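Local structure of DNA ligase (Aquifex aeolicus, 3QWU) at residues I57-L63 and R227-I231; F75-E79 and Q170-M174; A292-E297 and L359-L363; H300-F306 and K350-T356. The protein probably joins nucleic acid ends at the expense of ATP, binding adenosine in its nucleotidyltransferase domain with calcium ions nearby. All blocks are in the same frame, centred on the assembly; numbering follows the deposited sequence. Where two conformers were deposited one is given.

Contact 1 of 4, residues I57-L63 and R227-I231. With ADN (adenosine), chain C.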
# COMPACT_ATOMS: atom_id res chain seq x y z
N ILE A 57 -21.23 -5.88 -1.78
CA ILE A 57 -21.08 -7.33 -2.03
C ILE A 57 -19.70 -7.81 -1.56
O ILE A 57 -18.68 -7.28 -1.95
CB ILE A 57 -21.22 -7.65 -3.53
CG1 ILE A 57 -22.43 -6.92 -4.11
CG2 ILE A 57 -21.20 -9.18 -3.75
CD1 ILE A 57 -22.83 -7.34 -5.54
N GLY A 58 -19.65 -8.82 -0.72
CA GLY A 58 -18.38 -9.41 -0.34
C GLY A 58 -17.70 -10.19 -1.48
O GLY A 58 -18.33 -10.59 -2.47
N ARG A 59 -16.41 -10.38 -1.30
CA ARG A 59 -15.54 -10.99 -2.25
C ARG A 59 -15.08 -12.29 -1.63
O ARG A 59 -14.66 -12.29 -0.50
CB ARG A 59 -14.33 -10.05 -2.46
CG ARG A 59 -13.67 -10.08 -3.86
CD ARG A 59 -12.69 -8.90 -4.15
NE ARG A 59 -13.19 -7.82 -5.05
CZ ARG A 59 -13.44 -6.55 -4.65
NH1 ARG A 59 -13.86 -5.65 -5.53
NH2 ARG A 59 -13.28 -6.14 -3.37
N ILE A 60 -15.19 -13.40 -2.36
CA ILE A 60 -14.46 -14.60 -2.01
C ILE A 60 -13.18 -14.66 -2.84
O ILE A 60 -13.13 -14.22 -4.03
CB ILE A 60 -15.23 -15.95 -2.23
CG1 ILE A 60 -15.93 -16.02 -3.58
CG2 ILE A 60 -16.22 -16.16 -1.15
CD1 ILE A 60 -16.78 -17.32 -3.82
N PHE A 61 -12.15 -15.24 -2.22
CA PHE A 61 -10.81 -15.34 -2.81
C PHE A 61 -10.54 -16.76 -3.29
O PHE A 61 -9.66 -16.96 -4.15
CB PHE A 61 -9.74 -14.95 -1.79
CG PHE A 61 -9.62 -13.45 -1.53
CD1 PHE A 61 -10.73 -12.67 -1.17
CD2 PHE A 61 -8.36 -12.84 -1.57
CE1 PHE A 61 -10.60 -11.28 -0.93
CE2 PHE A 61 -8.20 -11.46 -1.33
CZ PHE A 61 -9.33 -10.67 -1.00
N LEU A 62 -11.26 -17.73 -2.74
CA LEU A 62 -11.10 -19.14 -3.16
C LEU A 62 -12.42 -19.49 -3.76
O LEU A 62 -13.46 -19.29 -3.15
CB LEU A 62 -10.76 -20.08 -1.98
CG LEU A 62 -9.29 -20.06 -1.54
CD1 LEU A 62 -9.02 -20.93 -0.29
CD2 LEU A 62 -8.39 -20.52 -2.68
N LEU A 63 -12.41 -19.89 -5.01
CA LEU A 63 -13.68 -20.10 -5.71
C LEU A 63 -14.38 -21.31 -5.09
O LEU A 63 -15.53 -21.24 -4.68
CB LEU A 63 -13.45 -20.27 -7.21
CG LEU A 63 -14.61 -20.42 -8.18
CD1 LEU A 63 -15.68 -19.37 -8.00
CD2 LEU A 63 -14.00 -20.34 -9.61
N ARG A 227 -25.33 -12.55 -1.54
CA ARG A 227 -24.50 -12.30 -2.70
C ARG A 227 -23.02 -12.41 -2.39
O ARG A 227 -22.58 -12.19 -1.25
CB ARG A 227 -24.75 -10.90 -3.22
CG ARG A 227 -26.03 -10.75 -3.94
CD ARG A 227 -27.05 -9.87 -3.23
NE ARG A 227 -28.27 -10.07 -3.97
CZ ARG A 227 -28.54 -9.50 -5.15
NH1 ARG A 227 -27.72 -8.58 -5.68
NH2 ARG A 227 -29.67 -9.82 -5.77
N ALA A 228 -22.25 -12.72 -3.44
CA ALA A 228 -20.78 -12.77 -3.37
C ALA A 228 -20.18 -12.62 -4.74
O ALA A 228 -20.74 -13.07 -5.70
CB ALA A 228 -20.30 -14.05 -2.72
N LYS A 229 -19.02 -12.00 -4.84
CA LYS A 229 -18.40 -11.77 -6.14
C LYS A 229 -16.99 -12.36 -6.21
O LYS A 229 -16.29 -12.48 -5.18
CB LYS A 229 -18.36 -10.28 -6.47
CG LYS A 229 -17.54 -9.42 -5.49
CD LYS A 229 -17.45 -7.95 -6.04
CE LYS A 229 -17.51 -6.88 -4.93
NZ LYS A 229 -16.28 -6.70 -4.11
N TYR A 230 -16.58 -12.73 -7.40
CA TYR A 230 -15.26 -13.25 -7.63
C TYR A 230 -14.72 -12.63 -8.92
O TYR A 230 -15.46 -12.53 -9.91
CB TYR A 230 -15.33 -14.77 -7.70
CG TYR A 230 -14.02 -15.40 -7.97
CD1 TYR A 230 -13.63 -15.72 -9.28
CD2 TYR A 230 -13.14 -15.70 -6.92
CE1 TYR A 230 -12.36 -16.33 -9.53
CE2 TYR A 230 -11.90 -16.29 -7.14
CZ TYR A 230 -11.50 -16.60 -8.45
OH TYR A 230 -10.24 -17.16 -8.64
N ILE A 231 -13.43 -12.21 -8.87
CA ILE A 231 -12.77 -11.43 -9.93
C ILE A 231 -11.71 -12.30 -10.65
O ILE A 231 -11.03 -13.13 -10.04
CB ILE A 231 -12.13 -10.15 -9.32
CG1 ILE A 231 -13.14 -9.50 -8.33
CG2 ILE A 231 -11.65 -9.10 -10.39
CD1 ILE A 231 -14.40 -8.65 -8.86
O5' ADN C . -19.93 -4.16 -5.59
C5' ADN C . -20.01 -4.85 -6.84
C4' ADN C . -20.29 -3.85 -7.95
O4' ADN C . -20.18 -4.48 -9.27
C3' ADN C . -21.71 -3.32 -7.86
O3' ADN C . -21.86 -2.15 -7.05
C2' ADN C . -22.11 -3.08 -9.31
O2' ADN C . -22.01 -1.71 -9.65
C1' ADN C . -21.15 -3.90 -10.17
N9 ADN C . -21.79 -5.00 -10.91
C8 ADN C . -21.47 -5.34 -12.18
N7 ADN C . -22.20 -6.39 -12.63
C5 ADN C . -22.99 -6.75 -11.58
C6 ADN C . -23.97 -7.81 -11.37
N6 ADN C . -24.23 -8.66 -12.40
N1 ADN C . -24.63 -7.86 -10.16
C2 ADN C . -24.32 -6.98 -9.16
N3 ADN C . -23.39 -5.99 -9.29
C4 ADN C . -22.73 -5.83 -10.46
O HOH W 1 -12.44 -12.25 -5.87
O HOH W 2 -9.31 -18.28 -6.35
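Arg-227 opens the strand with CB 4.0 Å from Ile-57 CG2, while its guanidinium leads away to a salt bridge with Asp-158. Ala-228 CA packs 3.6 Å from Ile-57 CG2. Lys-229 carries the parallel ladder: its N donates to Gly-58 O (2.8 Å) and its O accepts from Ile-60 N (3.2 Å), flanking Arg-59. Arg-59 CA lies 4.9 Å from Lys-229 CA. Both long side chains leave the same sheet face, so like charges meet, Arg-59 NH1 3.0 Å from Lys-229 NZ. Tyr-230 turns its ring edge to Ile-60 O (3.2 Å from CD2) and one face to Leu-63 CB, and a water joins its OH to Phe-61 O. A second water links Ile-231 N to Ile-60 O. Strand 58-60, inclined 52° to its partner, is outermost within its chain in a five-stranded mixed sheet, which there runs on into an antiparallel strand of the second subunit; Ile-57 CD1, 3.9 Å from adenosine C2, and Lys-229 CE, 3.7 Å from O5', line the adenosine pocket.

Contact 2 of 4, residues F75-E79 and Q170-M174. With ADN (adenosine), chain C.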
# COMPACT_ATOMS: atom_id res chain seq x y z
N PHE A 75 -27.62 -21.16 -6.53
CA PHE A 75 -27.34 -19.79 -6.78
C PHE A 75 -27.19 -19.50 -8.25
O PHE A 75 -26.65 -20.30 -9.03
CB PHE A 75 -26.10 -19.31 -5.99
CG PHE A 75 -24.93 -20.18 -6.16
CD1 PHE A 75 -24.04 -19.96 -7.19
CD2 PHE A 75 -24.75 -21.28 -5.33
CE1 PHE A 75 -22.96 -20.80 -7.37
CE2 PHE A 75 -23.71 -22.13 -5.52
CZ PHE A 75 -22.79 -21.88 -6.55
N TRP A 76 -27.66 -18.33 -8.62
CA TRP A 76 -27.52 -17.83 -9.96
C TRP A 76 -26.13 -17.15 -10.13
O TRP A 76 -25.67 -16.42 -9.25
CB TRP A 76 -28.65 -16.84 -10.25
CG TRP A 76 -30.01 -17.47 -10.41
CD1 TRP A 76 -30.96 -17.60 -9.46
CD2 TRP A 76 -30.55 -18.04 -11.60
NE1 TRP A 76 -32.08 -18.19 -9.97
CE2 TRP A 76 -31.85 -18.49 -11.29
CE3 TRP A 76 -30.06 -18.21 -12.90
CZ2 TRP A 76 -32.67 -19.10 -12.22
CZ3 TRP A 76 -30.89 -18.82 -13.84
CH2 TRP A 76 -32.18 -19.26 -13.49
N VAL A 77 -25.53 -17.37 -11.28
CA VAL A 77 -24.23 -16.80 -11.61
C VAL A 77 -24.45 -15.81 -12.70
O VAL A 77 -25.01 -16.14 -13.72
CB VAL A 77 -23.29 -17.88 -12.01
CG1 VAL A 77 -21.97 -17.33 -12.51
CG2 VAL A 77 -23.05 -18.79 -10.76
N GLU A 78 -24.09 -14.57 -12.43
CA GLU A 78 -24.23 -13.45 -13.37
C GLU A 78 -22.86 -12.82 -13.69
O GLU A 78 -21.98 -12.85 -12.86
CB GLU A 78 -25.10 -12.35 -12.76
CG GLU A 78 -26.51 -12.76 -12.64
CD GLU A 78 -27.41 -11.64 -12.17
OE1 GLU A 78 -26.93 -10.65 -11.56
OE2 GLU A 78 -28.61 -11.76 -12.44
N GLU A 79 -22.72 -12.22 -14.87
CA GLU A 79 -21.49 -11.54 -15.22
C GLU A 79 -21.39 -10.23 -14.44
O GLU A 79 -22.36 -9.50 -14.31
CB GLU A 79 -21.39 -11.21 -16.71
CG GLU A 79 -20.08 -10.41 -17.02
CD GLU A 79 -19.94 -9.93 -18.48
OE1 GLU A 79 -20.88 -10.14 -19.25
OE2 GLU A 79 -18.89 -9.35 -18.84
N GLN A 170 -34.69 -13.39 -8.35
CA GLN A 170 -34.22 -13.68 -9.68
C GLN A 170 -35.34 -13.87 -10.69
O GLN A 170 -35.30 -13.30 -11.76
CB GLN A 170 -33.27 -14.89 -9.71
CG GLN A 170 -32.46 -14.95 -11.04
CD GLN A 170 -31.25 -14.00 -11.05
OE1 GLN A 170 -30.85 -13.49 -10.02
NE2 GLN A 170 -30.63 -13.84 -12.20
N GLU A 171 -36.33 -14.69 -10.32
CA GLU A 171 -37.52 -14.94 -11.15
C GLU A 171 -38.20 -13.63 -11.54
O GLU A 171 -38.45 -13.35 -12.72
CB GLU A 171 -38.52 -15.81 -10.37
CG GLU A 171 -40.00 -15.77 -10.92
CD GLU A 171 -41.05 -16.12 -9.87
OE1 GLU A 171 -41.04 -17.28 -9.38
OE2 GLU A 171 -41.90 -15.24 -9.55
N GLU A 172 -38.52 -12.82 -10.52
CA GLU A 172 -39.19 -11.54 -10.71
C GLU A 172 -38.36 -10.65 -11.59
O GLU A 172 -38.89 -9.94 -12.43
CB GLU A 172 -39.33 -10.77 -9.40
CG GLU A 172 -40.49 -11.17 -8.47
CD GLU A 172 -40.49 -10.31 -7.17
OE1 GLU A 172 -41.28 -9.32 -7.18
OE2 GLU A 172 -39.70 -10.60 -6.20
N LYS A 173 -37.05 -10.66 -11.36
CA LYS A 173 -36.13 -9.83 -12.14
C LYS A 173 -36.13 -10.32 -13.59
O LYS A 173 -36.37 -9.55 -14.49
CB LYS A 173 -34.73 -9.88 -11.50
CG LYS A 173 -33.57 -9.44 -12.35
CD LYS A 173 -32.30 -9.18 -11.50
CE LYS A 173 -31.35 -10.44 -11.34
NZ LYS A 173 -30.36 -10.40 -10.15
N MET A 174 -35.91 -11.61 -13.80
CA MET A 174 -35.86 -12.14 -15.16
C MET A 174 -37.19 -11.90 -15.91
O MET A 174 -37.16 -11.62 -17.08
CB MET A 174 -35.35 -13.59 -15.18
CG MET A 174 -33.86 -13.66 -14.77
SD MET A 174 -32.99 -15.27 -14.48
CE MET A 174 -33.19 -16.12 -16.08
O5' ADN C . -19.93 -4.16 -5.59
C5' ADN C . -20.01 -4.85 -6.84
C4' ADN C . -20.29 -3.85 -7.95
O4' ADN C . -20.18 -4.48 -9.27
C3' ADN C . -21.71 -3.32 -7.86
O3' ADN C . -21.86 -2.15 -7.05
C2' ADN C . -22.11 -3.08 -9.31
O2' ADN C . -22.01 -1.71 -9.65
C1' ADN C . -21.15 -3.90 -10.17
N9 ADN C . -21.79 -5.00 -10.91
C8 ADN C . -21.47 -5.34 -12.18
N7 ADN C . -22.20 -6.39 -12.63
C5 ADN C . -22.99 -6.75 -11.58
C6 ADN C . -23.97 -7.81 -11.37
N6 ADN C . -24.23 -8.66 -12.40
N1 ADN C . -24.63 -7.86 -10.16
C2 ADN C . -24.32 -6.98 -9.16
N3 ADN C . -23.39 -5.99 -9.29
C4 ADN C . -22.73 -5.83 -10.46
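Glu-78 is the hub, because its carboxylate is shared between helix and ligand. OE2 accepts a well-aligned hydrogen bond from Gln-170 NE2 (2.9 Å, 161°) and a weak one, within a salt bridge, from Lys-173 NZ at 3.2 Å. OE1 is salt-bridged to Lys-219 and receives only a weak bond, 3.5 Å long, from adenosine N6. The firmer hold on the base is Glu-79 O, 2.8 Å from N6. This strand, 75-80, ends at Lys-80 and so runs directly into the Lys-x-Asp-Gly signature of covalent nucleotidyltransferases, whose lysine takes up AMP in relatives; here Lys-80 is hydrogen-bonded to adenosine. Lys-173 NZ has further acceptors in Gln-170 OE1 (3.1 Å), Phe-157 O and Asp-158. Gln-170 NE2 also donates weakly to Met-174 SD at 3.6 Å. Beside these polar groups, one face of the Trp-76 indole lies against the helix: Gln-170 CG makes a CH-pi contact 3.4 Å from the five-membered ring centroid, and Met-174 SD a Met-aromatic contact 4.2 Å from the six-membered one.

Contact 3 of 4, residues A292-E297 and L359-L363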
# COMPACT_ATOMS: atom_id res chain seq x y z
N ALA A 292 3.36 6.58 -16.70
CA ALA A 292 3.11 7.86 -16.06
C ALA A 292 4.40 8.74 -16.07
O ALA A 292 4.29 9.96 -16.21
CB ALA A 292 2.56 7.70 -14.67
N ILE A 293 5.59 8.12 -15.93
CA ILE A 293 6.86 8.84 -16.11
C ILE A 293 7.10 9.33 -17.54
O ILE A 293 7.55 10.46 -17.75
CB ILE A 293 8.06 7.99 -15.68
CG1 ILE A 293 8.09 7.90 -14.15
CG2 ILE A 293 9.38 8.54 -16.21
CD1 ILE A 293 8.66 6.59 -13.66
N GLU A 294 6.84 8.48 -18.54
CA GLU A 294 6.91 8.95 -19.95
C GLU A 294 5.95 10.14 -20.18
O GLU A 294 6.33 11.09 -20.85
CB GLU A 294 6.61 7.84 -20.98
CG GLU A 294 7.81 6.85 -21.21
CD GLU A 294 7.35 5.51 -21.79
OE1 GLU A 294 6.14 5.24 -21.78
OE2 GLU A 294 8.18 4.71 -22.25
N GLN A 295 4.73 10.07 -19.63
CA GLN A 295 3.77 11.13 -19.85
C GLN A 295 4.26 12.42 -19.16
O GLN A 295 4.20 13.51 -19.77
CB GLN A 295 2.38 10.73 -19.39
CG GLN A 295 1.28 11.73 -19.70
CD GLN A 295 -0.06 11.47 -18.97
OE1 GLN A 295 -0.12 11.31 -17.73
NE2 GLN A 295 -1.15 11.47 -19.74
N PHE A 296 4.78 12.28 -17.95
CA PHE A 296 5.38 13.40 -17.25
C PHE A 296 6.53 14.05 -18.01
O PHE A 296 6.62 15.28 -18.05
CB PHE A 296 5.92 13.01 -15.86
CG PHE A 296 6.52 14.17 -15.14
CD1 PHE A 296 7.88 14.31 -15.01
CD2 PHE A 296 5.70 15.21 -14.69
CE1 PHE A 296 8.43 15.43 -14.38
CE2 PHE A 296 6.24 16.31 -14.07
CZ PHE A 296 7.62 16.42 -13.90
N GLU A 297 7.42 13.24 -18.58
CA GLU A 297 8.52 13.79 -19.37
C GLU A 297 8.06 14.50 -20.63
O GLU A 297 8.62 15.51 -21.02
CB GLU A 297 9.56 12.72 -19.74
CG GLU A 297 10.35 12.24 -18.58
CD GLU A 297 11.31 13.28 -18.02
OE1 GLU A 297 12.24 13.72 -18.74
OE2 GLU A 297 11.15 13.65 -16.83
N LEU A 359 6.81 12.94 -9.02
CA LEU A 359 7.67 12.51 -10.12
C LEU A 359 8.63 13.64 -10.55
O LEU A 359 9.81 13.39 -10.81
CB LEU A 359 6.83 11.97 -11.28
CG LEU A 359 5.98 10.69 -11.13
CD1 LEU A 359 5.32 10.31 -12.47
CD2 LEU A 359 6.76 9.50 -10.65
N GLY A 360 8.15 14.88 -10.57
CA GLY A 360 8.99 16.04 -10.79
C GLY A 360 10.12 16.17 -9.77
O GLY A 360 11.27 16.58 -10.12
N HIS A 361 9.81 15.85 -8.52
CA HIS A 361 10.78 16.00 -7.44
C HIS A 361 11.86 14.92 -7.54
O HIS A 361 13.03 15.21 -7.43
CB HIS A 361 10.07 15.97 -6.07
CG HIS A 361 11.00 16.12 -4.90
ND1 HIS A 361 11.65 17.30 -4.60
CD2 HIS A 361 11.43 15.21 -3.98
CE1 HIS A 361 12.42 17.12 -3.53
NE2 HIS A 361 12.30 15.86 -3.14
N LEU A 362 11.45 13.68 -7.79
CA LEU A 362 12.37 12.58 -7.94
C LEU A 362 13.18 12.64 -9.24
O LEU A 362 14.40 12.45 -9.20
CB LEU A 362 11.63 11.27 -7.91
CG LEU A 362 10.75 11.03 -6.71
CD1 LEU A 362 10.13 9.65 -6.86
CD2 LEU A 362 11.56 11.17 -5.45
N LEU A 363 12.52 12.92 -10.37
CA LEU A 363 13.20 13.01 -11.69
C LEU A 363 14.25 14.11 -11.82
O LEU A 363 15.19 13.97 -12.57
CB LEU A 363 12.18 13.15 -12.84
CG LEU A 363 11.40 11.87 -13.12
CD1 LEU A 363 10.39 12.21 -14.12
CD2 LEU A 363 12.31 10.77 -13.63
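No hydrogen bond crosses between 292-297 and 359-363; the contact rests on van der Waals packing, mostly of side chains. The helical segments cross at -85° with axes 11.1 Å apart, so large side chains must bridge the gap. Phe-296 does this with chi1 t (-179°), which sends its ring out to Gly-360, CZ lying 3.4 Å from that CA. Leu-359 CB and Gly-360 N lie over one ring face. The fit is tight: a beta carbon at position 360 would stand 3.3 Å from Phe-296 CZ. Leu-359 and Leu-363, one helical turn apart, both adopt the mt rotamer. Leu-359 places CD1 among Ile-293 CG1 (4.0 Å), Ala-292 CB (4.4 Å) and Phe-296 CB (4.4 Å). Leu-363 lays CD1 3.4 Å from Phe-296 CD1 and 4.3 Å from Ile-293 CG2. Ile-293 has chi1 m but chi2 at 148°, off the ideal well, and meets both leucines. Glu-297, with chi1 and chi2 both m, folds its exposed side chain so that OE2 comes within 3.2 Å of Leu-363 CD1. Tyr-267 of the second subunit packs on Ile-293 and Glu-297, and Leu-264 of that subunit on Leu-363. The arrangement is a near-orthogonal, apolar helix-helix crossing, joining helices 276-299 and 353-363 of the C-terminal region beside the dimer interface.

Contact 4 of 4, residues H300-F306 and K350-T356; sequences HKVYKTF and KVFLNMT
Four hydrogen bonds cross the segments; three, between backbones, set the strand register. Lys-304 and Lys-350 form an antiparallel hydrogen-bonded pair, Lys-304 N to Lys-350 O at 2.8 Å and Lys-350 N to Lys-304 O at 3.0 Å; Phe-352 N donates to Val-302 O (2.8 Å). The fourth, Val-302 N to Thr-356 OG1 (2.8 Å), reaches the helix that follows. Thr-356, chi1 m, donates its own hydroxyl to Phe-352 O at 2.7 Å. Strands 303-306 and 350-352 run at 173°, axes 4.7 Å apart; Tyr-303 and Val-351 are the non-hydrogen-bonded pair, CA atoms 4.1 Å apart. The backbone stays extended through Phe-352 (-87/98), the N-cap, and turns helical at Leu-353. His-300, phi 69°, is the first residue to leave the preceding helix. Lys-350, chi1 m and then extended, lays CE 3.6 Å and NZ 4.2 Å from the centroid of the Phe-306 ring, a CH-pi and a cation-pi contact over one face. Lys-304 CG lies 3.8 Å from Phe-352 CE2 at the ring edge, and Val-302 CG1 4.2 Å from Met-355 CG. The Thr-356 hydroxyl thus satisfies Val-302 N beyond the paired strands, while Lys-304 NZ is salt-bridged to Glu-142 and Lys-350 NZ hydrogen-bonded to Pro-139 O.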
# COMPACT_ATOMS: atom_id res chain seq x y z
N HIS A 300 4.71 17.10 -19.02
CA HIS A 300 5.03 17.88 -17.80
C HIS A 300 3.89 17.86 -16.75
O HIS A 300 3.89 18.63 -15.78
CB HIS A 300 5.40 19.31 -18.21
CG HIS A 300 6.24 19.37 -19.46
ND1 HIS A 300 7.48 18.76 -19.56
CD2 HIS A 300 6.02 19.97 -20.66
CE1 HIS A 300 7.99 19.00 -20.76
NE2 HIS A 300 7.13 19.74 -21.44
N LYS A 301 2.95 16.93 -16.96
CA LYS A 301 1.80 16.69 -16.10
C LYS A 301 1.47 15.19 -16.15
O LYS A 301 1.61 14.53 -17.21
CB LYS A 301 0.53 17.39 -16.62
CG LYS A 301 0.53 18.88 -16.67
CD LYS A 301 0.23 19.54 -15.30
CE LYS A 301 -0.02 21.06 -15.43
NZ LYS A 301 -0.92 21.52 -14.31
N VAL A 302 0.97 14.67 -15.04
CA VAL A 302 0.45 13.30 -15.04
C VAL A 302 -1.08 13.36 -14.94
O VAL A 302 -1.64 13.87 -13.97
CB VAL A 302 1.03 12.46 -13.91
CG1 VAL A 302 0.31 11.08 -13.85
CG2 VAL A 302 2.50 12.32 -14.08
N TYR A 303 -1.75 12.83 -15.95
CA TYR A 303 -3.19 12.98 -16.05
C TYR A 303 -3.82 11.85 -16.88
O TYR A 303 -3.13 11.21 -17.70
CB TYR A 303 -3.50 14.37 -16.67
CG TYR A 303 -3.05 14.54 -18.11
CD1 TYR A 303 -1.84 15.12 -18.42
CD2 TYR A 303 -3.87 14.14 -19.18
CE1 TYR A 303 -1.42 15.28 -19.74
CE2 TYR A 303 -3.45 14.31 -20.51
CZ TYR A 303 -2.23 14.87 -20.76
OH TYR A 303 -1.81 15.07 -22.04
N LYS A 304 -5.12 11.61 -16.67
CA LYS A 304 -5.93 10.70 -17.51
C LYS A 304 -6.92 11.52 -18.31
O LYS A 304 -7.52 12.41 -17.76
CB LYS A 304 -6.72 9.70 -16.67
CG LYS A 304 -5.90 8.71 -15.88
CD LYS A 304 -6.71 7.42 -15.59
CE LYS A 304 -6.34 6.75 -14.28
NZ LYS A 304 -6.99 5.47 -14.23
N THR A 305 -7.11 11.23 -19.58
CA THR A 305 -8.09 11.97 -20.38
C THR A 305 -9.36 11.14 -20.47
O THR A 305 -9.29 9.95 -20.64
CB THR A 305 -7.54 12.36 -21.83
OG1 THR A 305 -6.49 13.35 -21.71
CG2 THR A 305 -8.65 12.94 -22.73
N PHE A 306 -10.51 11.79 -20.33
CA PHE A 306 -11.84 11.16 -20.45
C PHE A 306 -12.63 11.80 -21.54
O PHE A 306 -12.46 13.01 -21.75
CB PHE A 306 -12.61 11.33 -19.15
CG PHE A 306 -12.02 10.56 -18.05
CD1 PHE A 306 -10.90 11.01 -17.39
CD2 PHE A 306 -12.54 9.35 -17.69
CE1 PHE A 306 -10.33 10.27 -16.39
CE2 PHE A 306 -11.98 8.63 -16.67
CZ PHE A 306 -10.88 9.07 -16.03
N LYS A 350 -8.31 14.47 -15.80
CA LYS A 350 -8.05 14.39 -14.36
C LYS A 350 -6.51 14.45 -14.24
O LYS A 350 -5.81 13.54 -14.71
CB LYS A 350 -8.64 13.12 -13.70
CG LYS A 350 -10.19 13.06 -13.64
CD LYS A 350 -10.79 11.67 -13.24
CE LYS A 350 -12.22 11.48 -13.88
NZ LYS A 350 -13.12 10.49 -13.23
N VAL A 351 -6.00 15.55 -13.70
CA VAL A 351 -4.58 15.78 -13.46
C VAL A 351 -4.29 15.38 -12.03
O VAL A 351 -4.88 15.96 -11.11
CB VAL A 351 -4.20 17.31 -13.63
CG1 VAL A 351 -2.73 17.58 -13.27
CG2 VAL A 351 -4.55 17.86 -15.06
N PHE A 352 -3.40 14.40 -11.83
CA PHE A 352 -2.97 13.96 -10.50
C PHE A 352 -1.79 14.81 -10.00
O PHE A 352 -0.63 14.55 -10.34
CB PHE A 352 -2.55 12.48 -10.57
CG PHE A 352 -3.69 11.57 -10.99
CD1 PHE A 352 -4.52 10.99 -10.04
CD2 PHE A 352 -3.98 11.37 -12.34
CE1 PHE A 352 -5.59 10.19 -10.43
CE2 PHE A 352 -5.05 10.58 -12.73
CZ PHE A 352 -5.84 9.97 -11.79
N LEU A 353 -2.10 15.81 -9.17
CA LEU A 353 -1.14 16.84 -8.78
C LEU A 353 -0.04 16.31 -7.90
O LEU A 353 1.10 16.79 -7.96
CB LEU A 353 -1.83 17.98 -7.99
CG LEU A 353 -2.56 19.18 -8.63
CD1 LEU A 353 -2.88 19.07 -10.13
CD2 LEU A 353 -3.83 19.40 -7.82
N ASN A 354 -0.39 15.36 -7.04
CA ASN A 354 0.59 14.80 -6.12
C ASN A 354 1.53 13.85 -6.82
O ASN A 354 2.72 13.91 -6.61
CB ASN A 354 -0.09 14.21 -4.88
CG ASN A 354 -0.67 15.33 -3.94
OD1 ASN A 354 -1.63 15.12 -3.18
ND2 ASN A 354 -0.12 16.54 -4.06
N MET A 355 1.03 13.02 -7.71
CA MET A 355 1.91 12.20 -8.51
C MET A 355 2.76 13.08 -9.38
O MET A 355 3.97 12.82 -9.51
CB MET A 355 1.12 11.24 -9.41
CG MET A 355 1.99 10.25 -10.12
SD MET A 355 2.97 9.26 -8.95
CE MET A 355 1.85 7.87 -8.75
N THR A 356 2.13 14.11 -9.95
CA THR A 356 2.80 15.08 -10.80
C THR A 356 3.96 15.73 -10.06
O THR A 356 5.11 15.66 -10.55
CB THR A 356 1.81 16.14 -11.38
OG1 THR A 356 0.95 15.49 -12.34
CG2 THR A 356 2.59 17.32 -12.10

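Contacts 1 and 2 are buried, share one mixed sheet and both reach the adenosine, with centres 16 Å apart. Contacts 3 and 4 are partly buried, lie in the C-terminal region, and have centres 11 Å apart; both use helix 353-363, and Gln-295 OE1, 2.9 Å from Tyr-303 N in a probable hydrogen bond, joins them. Charged side chains mark contacts 1 and 2, where Lys-229 and Glu-78 stand at the adenosine; contact 4 joins backbone ladder bonds to a threonine hydroxyl and a cation-pi contact, and contact 3, with no hydrogen bond across it, is mainly apolar. Contacts 1 and 3, though 37 Å apart between centres, both touch the second subunit.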